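Local coordinates for maternal effect protein oskar (Drosophila melanogaster, PDB 5A4A), which induces the germline of the fly, and through its SGNH-hydrolase-like OSK domain probably binds RNA in the germ plasm, at residues A[61-66]-A[104-109]; A[127-132]-A[168-173]. All coordinates share one frame; numbering follows the deposited sequence.

Contact 1. Residues A[61-66]-A[104-109]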
ATOM      1  N   LEU A  61       1.563  -7.449   2.835  1.00  9.44           N
ATOM      2  CA  LEU A  61       2.761  -6.996   2.121  1.00 10.35           C
ATOM      3  C   LEU A  61       3.503  -5.914   2.907  1.00 11.61           C
ATOM      4  O   LEU A  61       2.987  -4.820   3.118  1.00 13.25           O
ATOM      5  CB  LEU A  61       2.412  -6.463   0.724  1.00 11.57           C
ATOM      6  CG  LEU A  61       3.572  -6.355  -0.278  1.00 16.00           C
ATOM      7  CD1 LEU A  61       4.041  -7.749  -0.736  1.00 15.57           C
ATOM      8  CD2 LEU A  61       3.194  -5.485  -1.469  1.00 15.17           C
ATOM      9  N   THR A  62       4.717  -6.226   3.341  1.00 10.25           N
ATOM     10  CA  THR A  62       5.554  -5.231   3.986  1.00  9.53           C
ATOM     11  C   THR A  62       6.396  -4.535   2.919  1.00 11.31           C
ATOM     12  O   THR A  62       6.352  -4.896   1.736  1.00 13.67           O
ATOM     13  CB  THR A  62       6.512  -5.881   4.985  1.00 12.19           C
ATOM     14  OG1 THR A  62       7.307  -6.843   4.286  1.00 11.91           O
ATOM     15  CG2 THR A  62       5.732  -6.590   6.114  1.00 14.17           C
ATOM     16  N   ILE A  63       7.189  -3.561   3.348  1.00 13.56           N
ATOM     17  CA  ILE A  63       8.108  -2.893   2.440  1.00 12.55           C
ATOM     18  C   ILE A  63       9.079  -3.919   1.850  1.00 11.71           C
ATOM     19  O   ILE A  63       9.284  -3.949   0.639  1.00 14.58           O
ATOM     20  CB  ILE A  63       8.869  -1.759   3.144  1.00 10.55           C
ATOM     21  CG1 ILE A  63       7.908  -0.629   3.519  1.00 10.67           C
ATOM     22  CG2 ILE A  63       9.963  -1.204   2.245  1.00 13.55           C
ATOM     23  CD1 ILE A  63       8.446   0.289   4.615  1.00 12.75           C
ATOM     24  N   ASN A  64       9.650  -4.773   2.697  1.00 12.25           N
ATOM     25  CA  ASN A  64      10.503  -5.863   2.210  1.00 13.25           C
ATOM     26  C   ASN A  64       9.750  -6.850   1.323  1.00 14.55           C
ATOM     27  O   ASN A  64      10.289  -7.342   0.329  1.00 15.19           O
ATOM     28  CB  ASN A  64      11.196  -6.583   3.371  1.00 15.79           C
ATOM     29  CG  ASN A  64      12.391  -5.813   3.889  1.00 17.40           C
ATOM     30  OD1 ASN A  64      12.741  -4.766   3.346  1.00 17.43           O
ATOM     31  ND2 ASN A  64      13.022  -6.322   4.946  1.00 20.00           N
ATOM     32  N   GLY A  65       8.496  -7.129   1.673  1.00 15.80           N
ATOM     33  CA  GLY A  65       7.650  -7.947   0.821  1.00 16.63           C
ATOM     34  C   GLY A  65       7.500  -7.344  -0.567  1.00 12.57           C
ATOM     35  O   GLY A  65       7.506  -8.064  -1.569  1.00 16.40           O
ATOM     36  N   ALA A  66       7.363  -6.019  -0.621  1.00 14.65           N
ATOM     37  CA  ALA A  66       7.208  -5.314  -1.889  1.00 15.86           C
ATOM     38  C   ALA A  66       8.502  -5.400  -2.694  1.00 13.82           C
ATOM     39  O   ALA A  66       8.481  -5.612  -3.908  1.00 14.04           O
ATOM     40  CB  ALA A  66       6.802  -3.854  -1.653  1.00 16.06           C
ATOM     41  N   ARG A 104      13.913   3.176   1.802  1.00 12.37           N
ATOM     42  CA  ARG A 104      14.966   3.777   0.984  1.00 14.28           C
ATOM     43  C   ARG A 104      15.476   2.758  -0.042  1.00 14.06           C
ATOM     44  O   ARG A 104      15.697   3.087  -1.206  1.00 15.50           O
ATOM     45  CB  ARG A 104      16.094   4.298   1.882  1.00 17.02           C
ATOM     46  CG  ARG A 104      17.320   4.797   1.164  1.00 27.23           C
ATOM     47  CD  ARG A 104      18.355   5.285   2.174  1.00 31.92           C
ATOM     48  NE  ARG A 104      18.056   6.626   2.676  1.00 36.75           N
ATOM     49  CZ  ARG A 104      17.552   6.901   3.876  1.00 45.97           C
ATOM     50  NH1 ARG A 104      17.271   5.926   4.735  1.00 51.67           N
ATOM     51  NH2 ARG A 104      17.329   8.164   4.219  1.00 42.45           N
ATOM     52  N   LEU A 105      15.606   1.504   0.383  1.00 14.20           N
ATOM     53  CA  LEU A 105      16.030   0.440  -0.524  1.00 12.92           C
ATOM     54  C   LEU A 105      14.968   0.060  -1.564  1.00 13.73           C
ATOM     55  O   LEU A 105      15.317  -0.316  -2.684  1.00 14.83           O
ATOM     56  CB  LEU A 105      16.486  -0.796   0.258  1.00 13.20           C
ATOM     57  CG  LEU A 105      17.768  -0.597   1.069  1.00 20.40           C
ATOM     58  CD1 LEU A 105      18.076  -1.848   1.878  1.00 21.12           C
ATOM     59  CD2 LEU A 105      18.939  -0.224   0.166  1.00 22.73           C
ATOM     60  N   LEU A 106      13.685   0.140  -1.198  1.00 13.69           N
ATOM     61  CA  LEU A 106      12.607  -0.079  -2.168  1.00 12.57           C
ATOM     62  C   LEU A 106      12.676   0.965  -3.286  1.00 13.37           C
ATOM     63  O   LEU A 106      12.605   0.641  -4.476  1.00 10.68           O
ATOM     64  CB  LEU A 106      11.225  -0.046  -1.489  1.00 11.99           C
ATOM     65  CG  LEU A 106      10.003  -0.091  -2.424  1.00 15.22           C
ATOM     66  CD1 LEU A 106       9.952  -1.388  -3.249  1.00 15.35           C
ATOM     67  CD2 LEU A 106       8.682   0.096  -1.655  1.00 13.35           C
ATOM     68  N   ILE A 107      12.810   2.219  -2.896  1.00  9.60           N
ATOM     69  CA  ILE A 107      12.934   3.306  -3.867  1.00 12.67           C
ATOM     70  C   ILE A 107      14.140   3.110  -4.796  1.00 13.72           C
ATOM     71  O   ILE A 107      14.040   3.292  -6.011  1.00 14.25           O
ATOM     72  CB  ILE A 107      13.021   4.678  -3.167  1.00 13.42           C
ATOM     73  CG1 ILE A 107      11.736   4.973  -2.383  1.00 12.33           C
ATOM     74  CG2 ILE A 107      13.268   5.781  -4.187  1.00 14.41           C
ATOM     75  CD1 ILE A 107      10.460   5.031  -3.238  1.00 12.54           C
ATOM     76  N   LYS A 108      15.272   2.718  -4.224  1.00 11.34           N
ATOM     77  CA  LYS A 108      16.479   2.477  -5.007  1.00 13.91           C
ATOM     78  C   LYS A 108      16.317   1.286  -5.942  1.00 16.42           C
ATOM     79  O   LYS A 108      16.761   1.323  -7.086  1.00 16.29           O
ATOM     80  CB  LYS A 108      17.667   2.276  -4.063  1.00 16.80           C
ATOM     81  CG  LYS A 108      18.952   1.775  -4.694  1.00 29.89           C
ATOM     82  CD  LYS A 108      19.982   1.531  -3.588  1.00 38.46           C
ATOM     83  CE  LYS A 108      21.037   0.513  -3.983  1.00 45.47           C
ATOM     84  NZ  LYS A 108      21.965   1.056  -5.006  1.00 49.53           N
ATOM     85  N   GLU A 109      15.676   0.224  -5.453  1.00 12.82           N
ATOM     86  CA  GLU A 109      15.438  -0.955  -6.275  1.00 14.57           C
ATOM     87  C   GLU A 109      14.512  -0.654  -7.459  1.00 12.55           C
ATOM     88  O   GLU A 109      14.756  -1.098  -8.579  1.00 15.34           O
ATOM     89  CB  GLU A 109      14.853  -2.087  -5.426  1.00 13.43           C
ATOM     90  CG  GLU A 109      14.302  -3.229  -6.236  1.00 23.33           C
ATOM     91  CD  GLU A 109      13.688  -4.308  -5.364  1.00 26.09           C
ATOM     92  OE1 GLU A 109      13.988  -4.364  -4.161  1.00 31.00           O
ATOM     93  OE2 GLU A 109      12.894  -5.108  -5.869  1.00 22.10           O
TER
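Ala66 N donates to Thr62 O at 2.8 Å, closing the first turn of helix 63-71, in which Ala66 lies beside Leu106 of helix 96-112. This is a capped helix start packed on a second helix within the alpha/beta SGNH-hydrolase-like fold. Thr62 is the N-cap: its OG1 accepts from Gly65 N, N-H...O angle 157°, so the first turn is held by both the backbone and the side chain of one residue. Ile63 N is bonded outside the pair, to Asp89 OD1.

Across the helices the contact is wholly apolar, with no hydrogen bond and 145 Å² buried over both sides. Ile63 CG2, pointing anti to its own N (CG1 at chi1 -67°), meets Leu106 CB at 4.1 Å, the two side chains passing at a slant. Leu106 CG also lies opposite its N, at chi1 173°, which carries its branched end (CG with CD1 and CD2) across to helix 63-71. Ile85 adds to the apolar surroundings of Leu106, and Ile63 also rests on Ile99 and Phe103. All three touching residues are buried. The closest CA pair, Ile63 and Leu106, is 7.0 Å apart, and one turn further on Leu106 CD1 meets the methyl CB of Ala66 at 4.3 Å.

Contact 2. Residues A[127-132]-A[168-173]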
ATOM      1  N   ASN A 127      -8.299   1.702  14.078  1.00 13.61           N
ATOM      2  CA  ASN A 127      -8.462   0.947  15.324  1.00 13.38           C
ATOM      3  C   ASN A 127      -7.294   1.102  16.300  1.00 16.78           C
ATOM      4  O   ASN A 127      -7.346   0.598  17.421  1.00 18.13           O
ATOM      5  CB  ASN A 127      -8.750  -0.537  15.054  1.00 13.76           C
ATOM      6  CG  ASN A 127      -7.734  -1.180  14.117  1.00 13.51           C
ATOM      7  OD1 ASN A 127      -7.153  -0.520  13.259  1.00 17.36           O
ATOM      8  ND2 ASN A 127      -7.533  -2.483  14.274  1.00 16.27           N
ATOM      9  N   TYR A 128      -6.250   1.806  15.867  1.00 15.79           N
ATOM     10  CA  TYR A 128      -5.084   2.041  16.715  1.00 18.02           C
ATOM     11  C   TYR A 128      -5.008   3.498  17.138  1.00 19.89           C
ATOM     12  O   TYR A 128      -3.945   3.988  17.504  1.00 21.83           O
ATOM     13  CB  TYR A 128      -3.787   1.637  15.990  1.00 16.75           C
ATOM     14  CG  TYR A 128      -3.626   0.143  15.846  1.00 20.30           C
ATOM     15  CD1 TYR A 128      -2.995  -0.604  16.836  1.00 29.09           C
ATOM     16  CD2 TYR A 128      -4.121  -0.526  14.738  1.00 21.63           C
ATOM     17  CE1 TYR A 128      -2.854  -1.971  16.715  1.00 33.60           C
ATOM     18  CE2 TYR A 128      -3.985  -1.893  14.608  1.00 26.13           C
ATOM     19  CZ  TYR A 128      -3.349  -2.609  15.602  1.00 31.62           C
ATOM     20  OH  TYR A 128      -3.211  -3.971  15.480  1.00 41.52           O
ATOM     21  N   CYS A 129      -6.142   4.187  17.102  1.00 19.96           N
ATOM     22  CA  CYS A 129      -6.167   5.614  17.426  1.00 23.48           C
ATOM     23  C   CYS A 129      -5.701   5.921  18.857  1.00 23.67           C
ATOM     24  O   CYS A 129      -5.236   7.023  19.123  1.00 22.75           O
ATOM     25  CB  CYS A 129      -7.560   6.211  17.162  1.00 24.37           C
ATOM     26  SG  CYS A 129      -8.908   5.430  18.119  1.00 32.71           S
ATOM     27  N   HIS A 130      -5.820   4.959  19.773  1.00 24.81           N
ATOM     28  CA  HIS A 130      -5.372   5.161  21.159  1.00 27.84           C
ATOM     29  C   HIS A 130      -3.906   4.781  21.401  1.00 24.24           C
ATOM     30  O   HIS A 130      -3.384   4.961  22.497  1.00 25.14           O
ATOM     31  CB  HIS A 130      -6.254   4.389  22.142  1.00 36.67           C
ATOM     32  CG  HIS A 130      -7.697   4.782  22.100  1.00 46.47           C
ATOM     33  ND1 HIS A 130      -8.110   6.086  21.934  1.00 51.27           N
ATOM     34  CD2 HIS A 130      -8.826   4.039  22.191  1.00 45.91           C
ATOM     35  CE1 HIS A 130      -9.431   6.131  21.930  1.00 45.03           C
ATOM     36  NE2 HIS A 130      -9.888   4.901  22.085  1.00 46.15           N
ATOM     37  N   ASP A 131      -3.251   4.239  20.383  1.00 19.29           N
ATOM     38  CA  ASP A 131      -1.858   3.842  20.503  1.00 20.31           C
ATOM     39  C   ASP A 131      -1.021   5.029  20.020  1.00 17.25           C
ATOM     40  O   ASP A 131      -0.788   5.178  18.827  1.00 15.98           O
ATOM     41  CB  ASP A 131      -1.611   2.607  19.635  1.00 18.29           C
ATOM     42  CG  ASP A 131      -0.213   2.025  19.797  1.00 25.81           C
ATOM     43  OD1 ASP A 131       0.741   2.775  20.112  1.00 18.06           O
ATOM     44  OD2 ASP A 131      -0.066   0.797  19.568  1.00 20.72           O
ATOM     45  N   LYS A 132      -0.596   5.883  20.950  1.00 15.88           N
ATOM     46  CA  LYS A 132       0.151   7.088  20.588  1.00 15.68           C
ATOM     47  C   LYS A 132       1.488   6.778  19.927  1.00 18.09           C
ATOM     48  O   LYS A 132       1.976   7.541  19.099  1.00 16.61           O
ATOM     49  CB  LYS A 132       0.354   7.991  21.812  1.00 17.03           C
ATOM     50  CG  LYS A 132      -0.941   8.580  22.339  1.00 22.05           C
ATOM     51  CD  LYS A 132      -0.711   9.492  23.531  1.00 25.02           C
ATOM     52  CE  LYS A 132      -2.033  10.058  24.042  1.00 31.27           C
ATOM     53  NZ  LYS A 132      -1.895  10.730  25.368  1.00 38.24           N
ATOM     54  N   VAL A 168      -8.734  10.898  13.792  1.00 32.58           N
ATOM     55  CA  VAL A 168      -9.353  10.101  12.739  1.00 25.39           C
ATOM     56  C   VAL A 168     -10.849  10.391  12.580  1.00 21.99           C
ATOM     57  O   VAL A 168     -11.578  10.571  13.564  1.00 20.90           O
ATOM     58  CB  VAL A 168      -9.075   8.590  12.961  1.00 32.11           C
ATOM     59  CG1 VAL A 168      -9.530   8.157  14.338  1.00 29.97           C
ATOM     60  CG2 VAL A 168      -9.738   7.746  11.896  1.00 25.60           C
ATOM     61  N   ARG A 169     -11.293  10.489  11.332  1.00 20.93           N
ATOM     62  CA  ARG A 169     -12.708  10.645  11.043  1.00 19.84           C
ATOM     63  C   ARG A 169     -13.357   9.275  11.041  1.00 18.86           C
ATOM     64  O   ARG A 169     -13.342   8.587  10.019  1.00 19.91           O
ATOM     65  CB  ARG A 169     -12.902  11.256   9.661  1.00 21.96           C
ATOM     66  CG  ARG A 169     -12.445  12.686   9.521  1.00 22.38           C
ATOM     67  CD  ARG A 169     -12.664  13.152   8.095  1.00 25.97           C
ATOM     68  NE  ARG A 169     -12.175  14.513   7.874  1.00 29.37           N
ATOM     69  CZ  ARG A 169     -12.854  15.614   8.174  1.00 33.92           C
ATOM     70  NH1 ARG A 169     -14.056  15.523   8.718  1.00 36.56           N
ATOM     71  NH2 ARG A 169     -12.329  16.808   7.936  1.00 33.83           N
ATOM     72  N   PHE A 170     -13.940   8.869  12.163  1.00 16.91           N
ATOM     73  CA  PHE A 170     -14.530   7.537  12.215  1.00 17.03           C
ATOM     74  C   PHE A 170     -15.699   7.346  11.260  1.00 23.58           C
ATOM     75  O   PHE A 170     -16.061   6.213  10.949  1.00 22.86           O
ATOM     76  CB  PHE A 170     -14.896   7.133  13.638  1.00 27.38           C
ATOM     77  CG  PHE A 170     -13.723   6.669  14.432  1.00 35.30           C
ATOM     78  CD1 PHE A 170     -13.065   5.499  14.091  1.00 34.95           C
ATOM     79  CD2 PHE A 170     -13.256   7.412  15.498  1.00 42.97           C
ATOM     80  CE1 PHE A 170     -11.971   5.068  14.810  1.00 37.14           C
ATOM     81  CE2 PHE A 170     -12.162   6.986  16.222  1.00 48.25           C
ATOM     82  CZ  PHE A 170     -11.520   5.810  15.877  1.00 43.11           C
ATOM     83  N   ASP A 171     -16.265   8.441  10.764  1.00 17.71           N
ATOM     84  CA  ASP A 171     -17.339   8.320   9.782  1.00 23.27           C
ATOM     85  C   ASP A 171     -16.821   7.868   8.406  1.00 23.53           C
ATOM     86  O   ASP A 171     -17.602   7.651   7.478  1.00 23.12           O
ATOM     87  CB  ASP A 171     -18.165   9.612   9.691  1.00 25.75           C
ATOM     88  CG  ASP A 171     -17.433  10.733   8.984  1.00 35.09           C
ATOM     89  OD1 ASP A 171     -16.184  10.718   8.947  1.00 32.64           O
ATOM     90  OD2 ASP A 171     -18.119  11.640   8.465  1.00 43.83           O
ATOM     91  N   CYS A 172     -15.505   7.711   8.291  1.00 19.02           N
ATOM     92  CA  CYS A 172     -14.885   7.197   7.066  1.00 13.96           C
ATOM     93  C   CYS A 172     -14.403   5.756   7.228  1.00 13.18           C
ATOM     94  O   CYS A 172     -13.756   5.208   6.327  1.00 13.10           O
ATOM     95  CB  CYS A 172     -13.699   8.070   6.674  1.00 17.84           C
ATOM     96  SG  CYS A 172     -14.160   9.728   6.128  1.00 22.53           S
ATOM     97  N   PHE A 173     -14.692   5.155   8.377  1.00 14.92           N
ATOM     98  CA  PHE A 173     -14.253   3.792   8.652  1.00 14.37           C
ATOM     99  C   PHE A 173     -15.441   2.918   8.980  1.00 13.01           C
ATOM    100  O   PHE A 173     -16.488   3.408   9.408  1.00 13.78           O
ATOM    101  CB  PHE A 173     -13.252   3.760   9.812  1.00 13.66           C
ATOM    102  CG  PHE A 173     -11.908   4.316   9.460  1.00 15.29           C
ATOM    103  CD1 PHE A 173     -11.713   5.688   9.356  1.00 14.82           C
ATOM    104  CD2 PHE A 173     -10.841   3.463   9.221  1.00 12.42           C
ATOM    105  CE1 PHE A 173     -10.473   6.202   9.012  1.00 14.30           C
ATOM    106  CE2 PHE A 173      -9.607   3.954   8.886  1.00 12.54           C
ATOM    107  CZ  PHE A 173      -9.412   5.336   8.782  1.00 12.07           C
TER
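A cysteine sulfur-aromatic contact joins a beta turn to a short 3-10 segment here: Cys129 meets the ring of Phe170 at the surface of the OSK domain. Cys129 SG lies 3.5 Å from Phe170 CZ. The sulfur is 4.8 Å from the ring centroid and 90° off the ring normal, evidence that it sits at the edge, in the ring plane, and not over a face. Cys129 CB comes alongside the same corner, 4.2 Å from Phe170 CZ, and its other neighbour across the contact is Val168 CG1 at 4.0 Å.

The chi1 of 59° places SG between the N and the carbonyl carbon of Cys129. There it also stands 3.9 Å above the plane of the His130 ring, over its centre, so one sulfur touches an edge of one aromatic ring and a face of another. Val168 CG1 lies over one face of the Phe170 ring, 3.3 Å from its plane and displaced toward the rim, and it also meets Cys129 CB. No hydrogen bond crosses between the segments. Phe170 is exposed.

The turn from Tyr128 to Asp131 is type I, with Asp131 N bonded to Tyr128 O. It leads into helix 132-148, which Asp131 caps by accepting from Leu134 N. On the partner side, Cys172 packs on Ile193 and Arg197 of helix 192-204. The contact joins the loop between strand 116-120 and helix 132-148 to the loop between strand 154-155 and helix 192-204.

How the contacts relate
Contacts 1 and 2 follow one another along the chain, the first closing at residue 109 before the second opens at 127. The contacts lie on opposite sides of the chain's centre, 26 Å apart between centres; with about 13 Å between their nearest atoms they do not touch. Between them in sequence comes strand 116-120, which follows helix 96-112 of contact 1 and precedes the loop of contact 2; it pairs in parallel with strands 80-84 and 154-155 of the mixed sheet. Contact 1 is a buried helix-helix junction, whereas contact 2 joins loops at the surface. Both belong to the single OSK domain, one in its packed interior and one at its periphery.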